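Local coordinates for protein Cas13d (uncultured Ruminococcus sp, PDB 6IV9) that binds a CRISPR RNA as a binary complex and, through two HEPN domains, is involved in maturation of that RNA and in cleavage of target RNA, at residues A[150-155]-A[168-173]; A[156-161]-A[548-553]; A[180-185]-A[518-523]; A[753-758]-A[897-902]. The protein carries 2 engineered substitutions. One frame throughout, in Å; residues are numbered along the deposited sequence.

Contact 1. Residues A[150-155]-A[168-173]; sequences GLKSEL and IHIQLI. With nucleotides of chain B.
Ile170 lies between Lys152 and Leu155 where two consecutive helices, 152-160 and 168-197, pack against each other across a short connection. Its CG1 stands anti to the backbone N (chi1 -163°), which brings CD1 against the first turn of helix 152-160, at CA of Lys152 and CD1 of Leu155. The gap from CD1 of Ile170 to CD1 of Leu155 is 4.0 Å. The aliphatic part of Lys152 lies across the isoleucine branches, CG at 3.9 Å from CG1 of Ile170 and CE at 4.0 Å from its CG2. Beyond CE the lysine chain bends, and its NZ is held by a salt bridge to Glu156 and a hydrogen bond to the carbonyl of Asp166. One turn on, Ile173 meets Leu155 with both its branches: CG2 lies 4.1 Å from CB of Leu155 and CD1 3.7 Å from O of Leu155. The second helix also faces the crRNA. CG2 of Ile170 packs at 3.8 Å from O2' of C24 of chain B, and the extended Gln171 lies along the same strand, its OE1 accepting a 2.7 Å hydrogen bond from O2' of U23 of chain B.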
# COMPACT_ATOMS: atom_id res chain seq x y z
N GLY A 150 21.64 17.34 -3.48
CA GLY A 150 22.04 18.62 -4.08
C GLY A 150 21.07 19.08 -5.16
O GLY A 150 21.46 19.88 -5.96
N LEU A 151 19.85 18.58 -5.14
CA LEU A 151 18.85 18.94 -6.18
C LEU A 151 17.81 19.94 -5.67
O LEU A 151 16.89 20.20 -6.38
CB LEU A 151 18.18 17.66 -6.66
CG LEU A 151 19.12 16.69 -7.35
CD1 LEU A 151 18.42 15.38 -7.61
CD2 LEU A 151 19.64 17.30 -8.63
N LYS A 152 18.04 20.51 -4.50
CA LYS A 152 17.03 21.43 -3.92
C LYS A 152 16.75 22.59 -4.87
O LYS A 152 15.60 22.88 -5.06
CB LYS A 152 17.59 21.99 -2.60
CG LYS A 152 16.76 23.04 -1.90
CD LYS A 152 17.36 23.39 -0.57
CE LYS A 152 16.60 24.43 0.22
NZ LYS A 152 16.62 25.76 -0.43
N SER A 153 17.77 23.22 -5.43
CA SER A 153 17.52 24.37 -6.33
C SER A 153 16.76 23.96 -7.60
O SER A 153 15.86 24.64 -7.99
CB SER A 153 18.78 25.08 -6.64
OG SER A 153 19.28 25.69 -5.47
N GLU A 154 17.17 22.86 -8.22
CA GLU A 154 16.49 22.39 -9.44
C GLU A 154 15.04 22.05 -9.10
O GLU A 154 14.17 22.38 -9.86
CB GLU A 154 17.18 21.14 -9.95
CG GLU A 154 18.22 21.39 -11.00
CD GLU A 154 18.00 22.59 -11.90
OE1 GLU A 154 17.15 22.50 -12.78
OE2 GLU A 154 18.67 23.61 -11.68
N LEU A 155 14.81 21.39 -7.97
CA LEU A 155 13.44 21.02 -7.57
C LEU A 155 12.59 22.26 -7.32
O LEU A 155 11.49 22.29 -7.79
CB LEU A 155 13.51 20.11 -6.35
CG LEU A 155 13.92 18.68 -6.68
CD1 LEU A 155 14.31 17.90 -5.45
CD2 LEU A 155 12.82 17.98 -7.43
N ILE A 168 11.71 25.34 3.65
CA ILE A 168 10.26 24.97 3.69
C ILE A 168 9.77 24.39 2.36
O ILE A 168 9.08 23.41 2.39
CB ILE A 168 9.42 26.17 4.13
CG1 ILE A 168 10.06 26.95 5.28
CG2 ILE A 168 8.01 25.73 4.46
CD1 ILE A 168 9.26 28.12 5.75
N HIS A 169 10.13 25.03 1.26
CA HIS A 169 9.63 24.57 -0.06
C HIS A 169 10.11 23.15 -0.37
O HIS A 169 9.34 22.38 -0.86
CB HIS A 169 10.04 25.55 -1.17
CG HIS A 169 9.50 26.92 -1.00
ND1 HIS A 169 10.00 27.80 -0.10
CD2 HIS A 169 8.50 27.56 -1.62
CE1 HIS A 169 9.34 28.92 -0.17
NE2 HIS A 169 8.43 28.80 -1.09
N ILE A 170 11.37 22.86 -0.07
CA ILE A 170 11.96 21.53 -0.35
C ILE A 170 11.23 20.44 0.44
O ILE A 170 11.12 19.35 -0.06
CB ILE A 170 13.49 21.53 -0.15
CG1 ILE A 170 14.15 20.33 -0.82
CG2 ILE A 170 13.89 21.68 1.31
CD1 ILE A 170 13.75 20.17 -2.25
N GLN A 171 10.82 20.74 1.66
CA GLN A 171 10.09 19.74 2.48
C GLN A 171 8.74 19.43 1.83
O GLN A 171 8.35 18.29 1.81
CB GLN A 171 10.02 20.22 3.93
CG GLN A 171 11.38 20.33 4.60
CD GLN A 171 11.24 20.68 6.06
OE1 GLN A 171 10.66 19.95 6.84
NE2 GLN A 171 11.77 21.82 6.42
N LEU A 172 8.05 20.45 1.34
CA LEU A 172 6.77 20.21 0.64
C LEU A 172 7.06 19.35 -0.60
O LEU A 172 6.38 18.38 -0.81
CB LEU A 172 6.18 21.56 0.24
CG LEU A 172 4.85 21.53 -0.49
CD1 LEU A 172 4.17 22.88 -0.41
CD2 LEU A 172 5.03 21.11 -1.92
N ILE A 173 8.10 19.70 -1.34
CA ILE A 173 8.47 18.99 -2.60
C ILE A 173 8.79 17.51 -2.33
O ILE A 173 8.29 16.70 -3.06
CB ILE A 173 9.63 19.68 -3.31
CG1 ILE A 173 9.21 21.03 -3.88
CG2 ILE A 173 10.20 18.77 -4.38
CD1 ILE A 173 10.36 21.90 -4.30
P C B 24 12.70 14.35 5.08
OP1 C B 24 12.24 13.62 3.88
OP2 C B 24 13.51 13.78 6.11
O5' C B 24 13.56 15.58 4.54
C5' C B 24 13.39 16.06 3.21
C4' C B 24 14.28 17.25 2.95
O4' C B 24 13.81 18.40 3.71
C3' C B 24 15.70 17.07 3.39
O3' C B 24 16.39 16.37 2.40
C2' C B 24 16.16 18.52 3.51
O2' C B 24 16.47 19.08 2.25
C1' C B 24 14.94 19.16 4.15
N1 C B 24 14.94 19.20 5.64
C2 C B 24 15.51 20.32 6.27
O2 C B 24 16.03 21.20 5.57
N3 C B 24 15.50 20.38 7.63
C4 C B 24 14.89 19.42 8.34
N4 C B 24 14.84 19.55 9.67
C5 C B 24 14.28 18.29 7.72
C6 C B 24 14.34 18.22 6.38
P U B 23 12.38 16.73 11.17
OP1 U B 23 11.90 18.12 11.18
OP2 U B 23 11.88 15.74 12.10
O5' U B 23 12.08 16.21 9.69
C5' U B 23 12.05 14.81 9.34
C4' U B 23 11.19 14.64 8.09
O4' U B 23 9.82 14.93 8.48
C3' U B 23 11.51 15.65 6.97
O3' U B 23 11.42 15.03 5.71
C2' U B 23 10.42 16.69 7.11
O2' U B 23 10.19 17.47 5.93
C1' U B 23 9.23 15.85 7.57
N1 U B 23 8.27 16.68 8.30
C2 U B 23 7.02 16.89 7.75
O2 U B 23 6.68 16.39 6.70
N3 U B 23 6.20 17.74 8.45
C4 U B 23 6.49 18.40 9.60
O4 U B 23 5.66 19.15 10.09
C5 U B 23 7.79 18.12 10.13
C6 U B 23 8.61 17.28 9.49

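Contact 2. Residues A[156-161]-A[548-553]; sequences EKRFFG and AGYKLF
Aromatic packing dominates the meeting of Phe159 and Tyr550. Tyr550 CG stands anti to the carbonyl carbon (chi1 -59°), which directs the ring at Phe159. The two rings lie obliquely, planes 31° apart and centroids 4.1 Å from each other, with CD2 of Phe159 over the centre of the tyrosine ring, 3.4 Å above its plane. The fit is tight: CE2 of Phe159 is 3.2 Å from CE1 of Tyr550. Without the phenol ring, as with a serine at this position, one side of Phe159 is likely to lose its cover. The pair joins the last turn of helix 152-160, just before Gly161 leaves it with positive phi, to the 3-10 turns between helices 511-535 and 556-570. At the tyrosine rim the contacts are van der Waals approaches to Arg158. Arg158 O, which accepts a hydrogen bond from Thr547 OG1, lies near the ring plane, 3.7 Å from CE2 of Tyr550. The arginine CD passes 3.9 Å from OH of Tyr550, guanidinium and ring planes 16° apart.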
# COMPACT_ATOMS: atom_id res chain seq x y z
N GLU A 156 13.12 23.27 -6.64
CA GLU A 156 12.34 24.50 -6.36
C GLU A 156 11.98 25.16 -7.69
O GLU A 156 10.86 25.58 -7.84
CB GLU A 156 13.16 25.46 -5.51
CG GLU A 156 13.32 24.99 -4.08
CD GLU A 156 14.35 25.72 -3.24
OE1 GLU A 156 14.35 25.51 -2.05
OE2 GLU A 156 15.14 26.47 -3.79
N LYS A 157 12.91 25.21 -8.62
CA LYS A 157 12.58 25.83 -9.93
C LYS A 157 11.47 25.04 -10.62
O LYS A 157 10.56 25.65 -11.11
CB LYS A 157 13.82 25.86 -10.81
CG LYS A 157 14.91 26.80 -10.34
CD LYS A 157 15.94 27.06 -11.41
CE LYS A 157 17.27 26.41 -11.13
NZ LYS A 157 18.09 26.33 -12.36
N ARG A 158 11.54 23.72 -10.61
CA ARG A 158 10.52 22.88 -11.28
C ARG A 158 9.14 23.07 -10.64
O ARG A 158 8.18 23.15 -11.37
CB ARG A 158 10.98 21.43 -11.23
CG ARG A 158 9.91 20.40 -11.55
CD ARG A 158 10.37 18.96 -11.31
NE ARG A 158 10.59 18.18 -12.51
CZ ARG A 158 11.42 17.14 -12.60
NH1 ARG A 158 11.18 16.03 -11.93
NH2 ARG A 158 12.47 17.21 -13.40
N PHE A 159 9.05 23.12 -9.32
CA PHE A 159 7.73 23.22 -8.67
C PHE A 159 7.25 24.65 -8.41
O PHE A 159 6.07 24.83 -8.37
CB PHE A 159 7.74 22.44 -7.35
CG PHE A 159 7.80 20.95 -7.54
CD1 PHE A 159 9.01 20.33 -7.74
CD2 PHE A 159 6.66 20.19 -7.55
CE1 PHE A 159 9.08 18.96 -7.92
CE2 PHE A 159 6.73 18.82 -7.74
CZ PHE A 159 7.94 18.22 -7.92
N PHE A 160 8.16 25.59 -8.18
CA PHE A 160 7.76 26.97 -7.82
C PHE A 160 8.26 28.02 -8.82
O PHE A 160 7.94 29.17 -8.61
CB PHE A 160 8.20 27.28 -6.39
CG PHE A 160 7.51 26.46 -5.34
CD1 PHE A 160 6.24 26.79 -4.90
CD2 PHE A 160 8.12 25.36 -4.79
CE1 PHE A 160 5.60 26.04 -3.94
CE2 PHE A 160 7.47 24.61 -3.82
CZ PHE A 160 6.22 24.94 -3.40
N GLY A 161 9.08 27.65 -9.79
CA GLY A 161 9.58 28.60 -10.81
C GLY A 161 10.77 29.43 -10.37
O GLY A 161 11.25 30.22 -11.17
N ALA A 548 2.30 25.55 -13.16
CA ALA A 548 1.03 25.13 -13.78
C ALA A 548 0.77 23.63 -13.62
O ALA A 548 -0.35 23.28 -13.36
CB ALA A 548 1.04 25.52 -15.23
N GLY A 549 1.78 22.80 -13.73
CA GLY A 549 1.58 21.34 -13.61
C GLY A 549 1.16 20.88 -12.21
O GLY A 549 0.68 19.79 -12.09
N TYR A 550 1.40 21.71 -11.20
CA TYR A 550 1.20 21.32 -9.79
C TYR A 550 0.10 22.10 -9.07
O TYR A 550 0.03 22.01 -7.87
CB TYR A 550 2.54 21.49 -9.08
CG TYR A 550 3.61 20.65 -9.70
CD1 TYR A 550 3.60 19.28 -9.55
CD2 TYR A 550 4.63 21.22 -10.43
CE1 TYR A 550 4.58 18.49 -10.09
CE2 TYR A 550 5.63 20.44 -10.98
CZ TYR A 550 5.60 19.07 -10.82
OH TYR A 550 6.57 18.28 -11.34
N LYS A 551 -0.79 22.74 -9.81
CA LYS A 551 -1.89 23.57 -9.25
C LYS A 551 -2.83 22.73 -8.39
O LYS A 551 -3.44 23.26 -7.50
CB LYS A 551 -2.70 24.20 -10.37
CG LYS A 551 -1.92 25.19 -11.20
CD LYS A 551 -1.35 26.27 -10.36
CE LYS A 551 -1.20 27.57 -11.11
NZ LYS A 551 -0.16 28.40 -10.46
N LEU A 552 -2.89 21.43 -8.65
CA LEU A 552 -3.78 20.51 -7.91
C LEU A 552 -3.45 20.56 -6.42
O LEU A 552 -4.35 20.51 -5.64
CB LEU A 552 -3.58 19.09 -8.42
CG LEU A 552 -4.30 18.02 -7.62
CD1 LEU A 552 -5.77 18.00 -7.94
CD2 LEU A 552 -3.69 16.66 -7.85
N PHE A 553 -2.18 20.73 -6.07
CA PHE A 553 -1.69 20.72 -4.66
C PHE A 553 -2.25 21.87 -3.84
O PHE A 553 -2.28 21.81 -2.63
CB PHE A 553 -0.18 20.58 -4.61
CG PHE A 553 0.23 19.19 -4.99
CD1 PHE A 553 0.01 18.15 -4.12
CD2 PHE A 553 0.75 18.92 -6.23
CE1 PHE A 553 0.35 16.86 -4.47
CE2 PHE A 553 1.10 17.63 -6.58
CZ PHE A 553 0.89 16.61 -5.70

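Contact 3. Residues A[180-185]-A[518-523]; sequences EKILAV and LTTLIS. With nucleotides of chain B.
Ile182 meets both Thr520 and Leu521, and these three residues bury most of the surface where helix 168-197 passes helix 511-535, the two running in roughly opposite directions. The CG2 methyl of Ile182 does the touching, 3.9 Å from CG2 of Thr520 and 4.0 Å from CD2 of Leu521, so it sits between the two. Thr520 can offer its methyl because CG2 is anti to the backbone N, with OG1 (chi1 -58°) turned back to the carbonyl of Asp516 in its own helix. Leu521 reaches in with one branch from the neighbouring position. Beside this apolar seam, Lys181 turns to the crRNA. Its chain bends at chi3 (-55°) and brings NZ between successive phosphates, 3.1 Å from OP2 of A27 and 3.0 Å from OP1 of A28, both of chain B. With a methionine in place of Lys181, the two phosphates would probably lose this shared positive partner, and that turn of the RNA backbone would be less firmly held. Helix 713-760 also packs on the first helix, through Ile747 against Lys181 and Val185, while helix 556-570 lies against Leu518, Thr519 and Ile522 of the second.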
# COMPACT_ATOMS: atom_id res chain seq x y z
N GLU A 180 4.81 10.29 -5.88
CA GLU A 180 5.22 9.67 -7.15
C GLU A 180 5.87 8.31 -6.90
O GLU A 180 5.63 7.43 -7.67
CB GLU A 180 5.93 10.67 -8.06
CG GLU A 180 5.02 11.83 -8.40
CD GLU A 180 5.64 12.94 -9.23
OE1 GLU A 180 6.64 12.68 -9.86
OE2 GLU A 180 5.12 14.03 -9.22
N LYS A 181 6.66 8.17 -5.83
CA LYS A 181 7.34 6.87 -5.57
C LYS A 181 6.29 5.80 -5.33
O LYS A 181 6.42 4.74 -5.89
CB LYS A 181 8.10 6.86 -4.24
CG LYS A 181 9.31 7.76 -4.10
CD LYS A 181 10.27 7.35 -3.03
CE LYS A 181 9.73 7.18 -1.64
NZ LYS A 181 10.79 7.41 -0.63
N ILE A 182 5.30 6.09 -4.50
CA ILE A 182 4.25 5.07 -4.20
C ILE A 182 3.41 4.76 -5.44
O ILE A 182 3.06 3.64 -5.63
CB ILE A 182 3.44 5.39 -2.93
CG1 ILE A 182 2.80 4.13 -2.36
CG2 ILE A 182 2.42 6.47 -3.16
CD1 ILE A 182 3.75 3.24 -1.64
N LEU A 183 3.09 5.76 -6.25
CA LEU A 183 2.31 5.50 -7.49
C LEU A 183 3.13 4.62 -8.43
O LEU A 183 2.55 3.79 -9.08
CB LEU A 183 1.91 6.82 -8.15
CG LEU A 183 0.79 7.56 -7.45
CD1 LEU A 183 0.60 8.93 -8.07
CD2 LEU A 183 -0.50 6.76 -7.50
N ALA A 184 4.44 4.82 -8.47
CA ALA A 184 5.31 4.02 -9.35
C ALA A 184 5.23 2.54 -8.95
O ALA A 184 5.19 1.70 -9.81
CB ALA A 184 6.72 4.52 -9.27
N VAL A 185 5.20 2.27 -7.65
CA VAL A 185 5.10 0.86 -7.20
C VAL A 185 3.76 0.26 -7.65
O VAL A 185 3.76 -0.77 -8.26
CB VAL A 185 5.19 0.80 -5.67
CG1 VAL A 185 4.73 -0.54 -5.15
CG2 VAL A 185 6.56 1.15 -5.15
N LEU A 518 -3.27 4.22 -0.07
CA LEU A 518 -4.11 5.33 0.45
C LEU A 518 -3.51 5.98 1.69
O LEU A 518 -3.45 7.17 1.73
CB LEU A 518 -5.53 4.83 0.70
CG LEU A 518 -6.45 4.93 -0.52
CD1 LEU A 518 -6.69 6.37 -0.88
CD2 LEU A 518 -5.86 4.21 -1.70
N THR A 519 -3.05 5.20 2.66
CA THR A 519 -2.49 5.87 3.86
C THR A 519 -1.27 6.71 3.46
O THR A 519 -1.12 7.77 3.98
CB THR A 519 -2.17 4.88 4.98
OG1 THR A 519 -1.17 3.98 4.53
CG2 THR A 519 -3.40 4.16 5.46
N THR A 520 -0.45 6.22 2.55
CA THR A 520 0.72 7.01 2.11
C THR A 520 0.26 8.30 1.41
O THR A 520 0.72 9.35 1.80
CB THR A 520 1.61 6.21 1.16
OG1 THR A 520 2.07 5.01 1.77
CG2 THR A 520 2.82 6.99 0.69
N LEU A 521 -0.69 8.20 0.48
CA LEU A 521 -1.16 9.41 -0.23
C LEU A 521 -1.78 10.38 0.78
O LEU A 521 -1.48 11.53 0.71
CB LEU A 521 -2.21 9.04 -1.29
CG LEU A 521 -1.71 8.26 -2.50
CD1 LEU A 521 -2.85 7.98 -3.45
CD2 LEU A 521 -0.61 9.01 -3.21
N ILE A 522 -2.57 9.88 1.72
CA ILE A 522 -3.26 10.78 2.68
C ILE A 522 -2.22 11.52 3.50
O ILE A 522 -2.35 12.69 3.69
CB ILE A 522 -4.22 9.98 3.58
CG1 ILE A 522 -5.38 9.40 2.79
CG2 ILE A 522 -4.68 10.82 4.76
CD1 ILE A 522 -6.05 8.26 3.48
N SER A 523 -1.21 10.81 3.96
CA SER A 523 -0.15 11.44 4.77
C SER A 523 0.59 12.53 3.97
O SER A 523 0.80 13.59 4.49
CB SER A 523 0.79 10.39 5.24
OG SER A 523 1.79 10.96 6.03
P A B 28 10.53 6.27 2.83
OP1 A B 28 9.83 7.42 2.20
OP2 A B 28 12.03 6.17 2.75
O5' A B 28 10.24 6.18 4.40
C5' A B 28 8.97 6.53 5.02
C4' A B 28 9.29 6.84 6.45
O4' A B 28 9.86 5.66 7.11
C3' A B 28 10.33 7.95 6.65
O3' A B 28 10.08 8.51 7.94
C2' A B 28 11.64 7.17 6.79
O2' A B 28 12.68 7.88 7.46
C1' A B 28 11.18 5.91 7.53
N9 A B 28 12.01 4.72 7.24
C8 A B 28 12.43 4.30 6.01
N7 A B 28 13.16 3.21 6.04
C5 A B 28 13.22 2.89 7.39
C6 A B 28 13.90 1.88 8.08
N6 A B 28 14.61 0.93 7.49
N1 A B 28 13.77 1.84 9.42
C2 A B 28 13.05 2.79 10.02
N3 A B 28 12.44 3.85 9.49
C4 A B 28 12.56 3.84 8.14
P C B 33 -5.21 4.50 14.57
OP1 C B 33 -6.58 4.09 14.96
OP2 C B 33 -4.01 3.69 14.88
O5' C B 33 -5.18 4.70 12.99
C5' C B 33 -6.19 5.47 12.32
C4' C B 33 -5.85 5.68 10.88
O4' C B 33 -4.73 6.59 10.78
C3' C B 33 -5.37 4.46 10.11
O3' C B 33 -6.47 3.68 9.68
C2' C B 33 -4.64 5.10 8.96
O2' C B 33 -5.52 5.68 8.01
C1' C B 33 -3.91 6.22 9.69
N1 C B 33 -2.58 5.79 10.17
C2 C B 33 -1.53 5.82 9.25
O2 C B 33 -1.77 6.13 8.08
N3 C B 33 -0.29 5.46 9.66
C4 C B 33 -0.09 5.04 10.91
N4 C B 33 1.15 4.75 11.28
C5 C B 33 -1.13 5.05 11.88
C6 C B 33 -2.35 5.44 11.48
P A B 27 13.64 4.55 -0.69
OP1 A B 27 13.94 3.63 -1.83
OP2 A B 27 13.55 5.98 -0.99
O5' A B 27 12.27 4.31 0.04
C5' A B 27 11.95 2.95 0.40
C4' A B 27 10.62 2.91 1.05
O4' A B 27 10.28 1.56 1.37
C3' A B 27 10.55 3.65 2.39
O3' A B 27 9.83 4.86 2.26
C2' A B 27 9.76 2.69 3.31
O2' A B 27 8.66 3.34 3.94
C1' A B 27 9.29 1.60 2.33
N9 A B 27 9.16 0.29 2.93
C8 A B 27 8.03 -0.48 2.85
N7 A B 27 8.10 -1.59 3.55
C5 A B 27 9.37 -1.56 4.10
C6 A B 27 10.07 -2.46 4.92
N6 A B 27 9.55 -3.61 5.37
N1 A B 27 11.32 -2.11 5.33
C2 A B 27 11.83 -0.97 4.88
N3 A B 27 11.30 -0.07 4.05
C4 A B 27 10.05 -0.42 3.71

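Contact 4. Residues A[753-758]-A[897-902]; sequences ERDFGL and FGYNIP. With nucleotides of chain B.
Tyr899 reaches Asp755 from a type I turn that begins at Phe897, whose ring packs against helix 713-760 at Leu752. With chi1 at 72°, the tyrosine CG lies between its backbone N and carbonyl carbon, and OH donates a 2.6 Å hydrogen bond to OD2 of Asp755. The oxygen is met on its anti side, 18° out of the carboxylate plane, which stands nearly perpendicular (88°) to the ring. The other oxygen, OD1, is gripped side-on by Arg754, NE at 2.8 Å and NH2 at 2.9 Å, in a salt bridge that probably fixes the carboxylate for Tyr899. Next, Asn900 ND2 donates to a water at 3.1 Å that in turn donates to Asp755 OD2. Asn900 ND2 also makes a weak hydrogen bond to OP1 of A26 of chain B, while Asn900 OD1 caps the backbone N of Arg903. Pro902 CG then packs 3.6 Å from O2 of U25 of chain B. This is an N-capped helix start beside an RNA strand, probably in the second HEPN domain.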
# COMPACT_ATOMS: atom_id res chain seq x y z
N GLU A 753 15.71 7.16 -12.58
CA GLU A 753 15.28 7.88 -13.80
C GLU A 753 14.97 9.34 -13.45
O GLU A 753 15.38 10.22 -14.17
CB GLU A 753 14.03 7.23 -14.38
CG GLU A 753 14.22 5.81 -14.85
CD GLU A 753 13.02 5.27 -15.61
OE1 GLU A 753 12.01 5.95 -15.64
OE2 GLU A 753 13.10 4.20 -16.15
N ARG A 754 14.26 9.56 -12.36
CA ARG A 754 13.89 10.93 -11.93
C ARG A 754 15.15 11.75 -11.61
O ARG A 754 15.27 12.85 -12.08
CB ARG A 754 13.04 10.80 -10.68
CG ARG A 754 12.76 12.10 -9.94
CD ARG A 754 12.32 11.86 -8.51
NE ARG A 754 13.44 11.60 -7.64
CZ ARG A 754 13.35 11.15 -6.41
NH1 ARG A 754 12.16 10.91 -5.90
NH2 ARG A 754 14.43 10.94 -5.70
N ASP A 755 16.05 11.18 -10.82
CA ASP A 755 17.30 11.84 -10.38
C ASP A 755 18.21 12.11 -11.59
O ASP A 755 18.77 13.17 -11.66
CB ASP A 755 17.96 11.07 -9.24
CG ASP A 755 17.11 11.02 -7.97
OD1 ASP A 755 16.25 11.86 -7.82
OD2 ASP A 755 17.33 10.14 -7.17
N PHE A 756 18.28 11.17 -12.52
CA PHE A 756 19.13 11.38 -13.72
C PHE A 756 18.60 12.59 -14.49
O PHE A 756 19.38 13.42 -14.88
CB PHE A 756 19.13 10.14 -14.62
CG PHE A 756 19.86 10.35 -15.92
CD1 PHE A 756 21.23 10.21 -16.00
CD2 PHE A 756 19.17 10.71 -17.06
CE1 PHE A 756 21.89 10.40 -17.20
CE2 PHE A 756 19.84 10.90 -18.26
CZ PHE A 756 21.19 10.75 -18.32
N GLY A 757 17.29 12.69 -14.63
CA GLY A 757 16.71 13.84 -15.33
C GLY A 757 17.03 15.14 -14.62
O GLY A 757 17.21 16.12 -15.28
N LEU A 758 16.97 15.17 -13.29
CA LEU A 758 17.29 16.41 -12.54
C LEU A 758 18.78 16.73 -12.62
O LEU A 758 19.13 17.83 -12.92
CB LEU A 758 16.84 16.26 -11.10
CG LEU A 758 15.33 16.21 -10.91
CD1 LEU A 758 14.96 15.48 -9.64
CD2 LEU A 758 14.74 17.61 -10.93
N PHE A 897 22.23 2.66 -8.27
CA PHE A 897 21.54 3.31 -7.12
C PHE A 897 22.56 3.83 -6.11
O PHE A 897 22.17 4.43 -5.16
CB PHE A 897 20.62 2.30 -6.43
CG PHE A 897 19.75 1.52 -7.37
CD1 PHE A 897 19.17 2.14 -8.46
CD2 PHE A 897 19.52 0.18 -7.18
CE1 PHE A 897 18.37 1.43 -9.34
CE2 PHE A 897 18.72 -0.53 -8.05
CZ PHE A 897 18.15 0.10 -9.12
N GLY A 898 23.83 3.67 -6.43
CA GLY A 898 24.94 4.02 -5.53
C GLY A 898 24.97 5.48 -5.12
O GLY A 898 25.41 5.76 -4.04
N TYR A 899 24.46 6.37 -5.96
CA TYR A 899 24.46 7.82 -5.67
C TYR A 899 23.62 8.14 -4.43
O TYR A 899 23.82 9.19 -3.87
CB TYR A 899 24.04 8.60 -6.91
CG TYR A 899 22.58 8.45 -7.20
CD1 TYR A 899 22.10 7.36 -7.88
CD2 TYR A 899 21.68 9.38 -6.74
CE1 TYR A 899 20.76 7.21 -8.13
CE2 TYR A 899 20.33 9.26 -6.98
CZ TYR A 899 19.87 8.15 -7.66
OH TYR A 899 18.55 8.01 -7.89
N ASN A 900 22.61 7.34 -4.11
CA ASN A 900 21.83 7.51 -2.86
C ASN A 900 22.35 6.42 -1.93
O ASN A 900 21.92 5.30 -2.05
CB ASN A 900 20.33 7.41 -3.10
CG ASN A 900 19.52 7.79 -1.88
OD1 ASN A 900 19.70 7.23 -0.83
ND2 ASN A 900 18.65 8.75 -2.03
N ILE A 901 23.26 6.78 -1.04
CA ILE A 901 23.96 5.76 -0.22
C ILE A 901 22.99 4.96 0.66
O ILE A 901 23.13 3.77 0.69
CB ILE A 901 25.09 6.41 0.58
CG1 ILE A 901 26.25 6.77 -0.35
CG2 ILE A 901 25.54 5.51 1.70
CD1 ILE A 901 26.95 5.58 -0.90
N PRO A 902 22.04 5.57 1.39
CA PRO A 902 21.13 4.81 2.22
C PRO A 902 20.29 3.83 1.38
O PRO A 902 20.10 2.75 1.81
CB PRO A 902 20.29 5.88 2.90
CG PRO A 902 21.18 7.08 2.89
CD PRO A 902 21.87 7.00 1.56
P U B 25 17.57 15.41 2.80
OP1 U B 25 18.40 16.02 3.88
OP2 U B 25 18.16 14.90 1.58
O5' U B 25 16.87 14.25 3.59
C5' U B 25 16.26 13.17 2.86
C4' U B 25 17.17 11.96 2.85
O4' U B 25 17.58 11.73 4.20
C3' U B 25 16.45 10.65 2.50
O3' U B 25 16.43 10.38 1.13
C2' U B 25 17.27 9.59 3.20
O2' U B 25 18.30 9.14 2.34
C1' U B 25 17.95 10.37 4.33
N1 U B 25 17.56 9.92 5.66
C2 U B 25 18.12 8.73 6.07
O2 U B 25 18.78 8.04 5.34
N3 U B 25 17.82 8.36 7.34
C4 U B 25 17.07 9.07 8.26
O4 U B 25 16.91 8.61 9.38
C5 U B 25 16.51 10.28 7.76
C6 U B 25 16.75 10.64 6.49
P A B 26 15.28 9.54 0.47
OP1 A B 26 15.58 9.43 -0.97
OP2 A B 26 13.97 9.98 1.00
O5' A B 26 15.47 8.09 1.10
C5' A B 26 16.46 7.18 0.65
C4' A B 26 16.36 5.89 1.42
O4' A B 26 16.63 6.19 2.81
C3' A B 26 15.01 5.19 1.51
O3' A B 26 14.78 4.29 0.40
C2' A B 26 15.11 4.40 2.83
O2' A B 26 15.36 2.98 2.64
C1' A B 26 16.29 5.07 3.56
N9 A B 26 15.93 5.51 4.91
C8 A B 26 15.13 6.57 5.26
N7 A B 26 14.88 6.64 6.54
C5 A B 26 15.60 5.59 7.08
C6 A B 26 15.72 5.10 8.38
N6 A B 26 15.18 5.69 9.45
N1 A B 26 16.43 3.96 8.57
C2 A B 26 17.00 3.40 7.50
N3 A B 26 16.91 3.73 6.22
C4 A B 26 16.24 4.88 6.08
O HOH W 1 17.07 9.45 -4.59

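From the N terminus, contact 1 closes a short loop of 12 residues, joining helix 152-160 to the start of helix 168-197. Contact 2 opens before contact 1 has closed and closes after it, so their segments alternate and the two cross. It closes a far longer loop, bringing residues 548-553 back to helix 152-160, and Ile173 CG2 packs on Phe159 CE1 where the two contacts touch. Contact 3 is nested within that loop and ties the middle of helix 168-197 to helix 511-535. Contact 4 follows in series near the C terminus, between helix 713-760 and the turn that leads into helix 901-908. Its Leu758 touches Leu151, Leu155 and Arg158, linking this part to contacts 1 and 2.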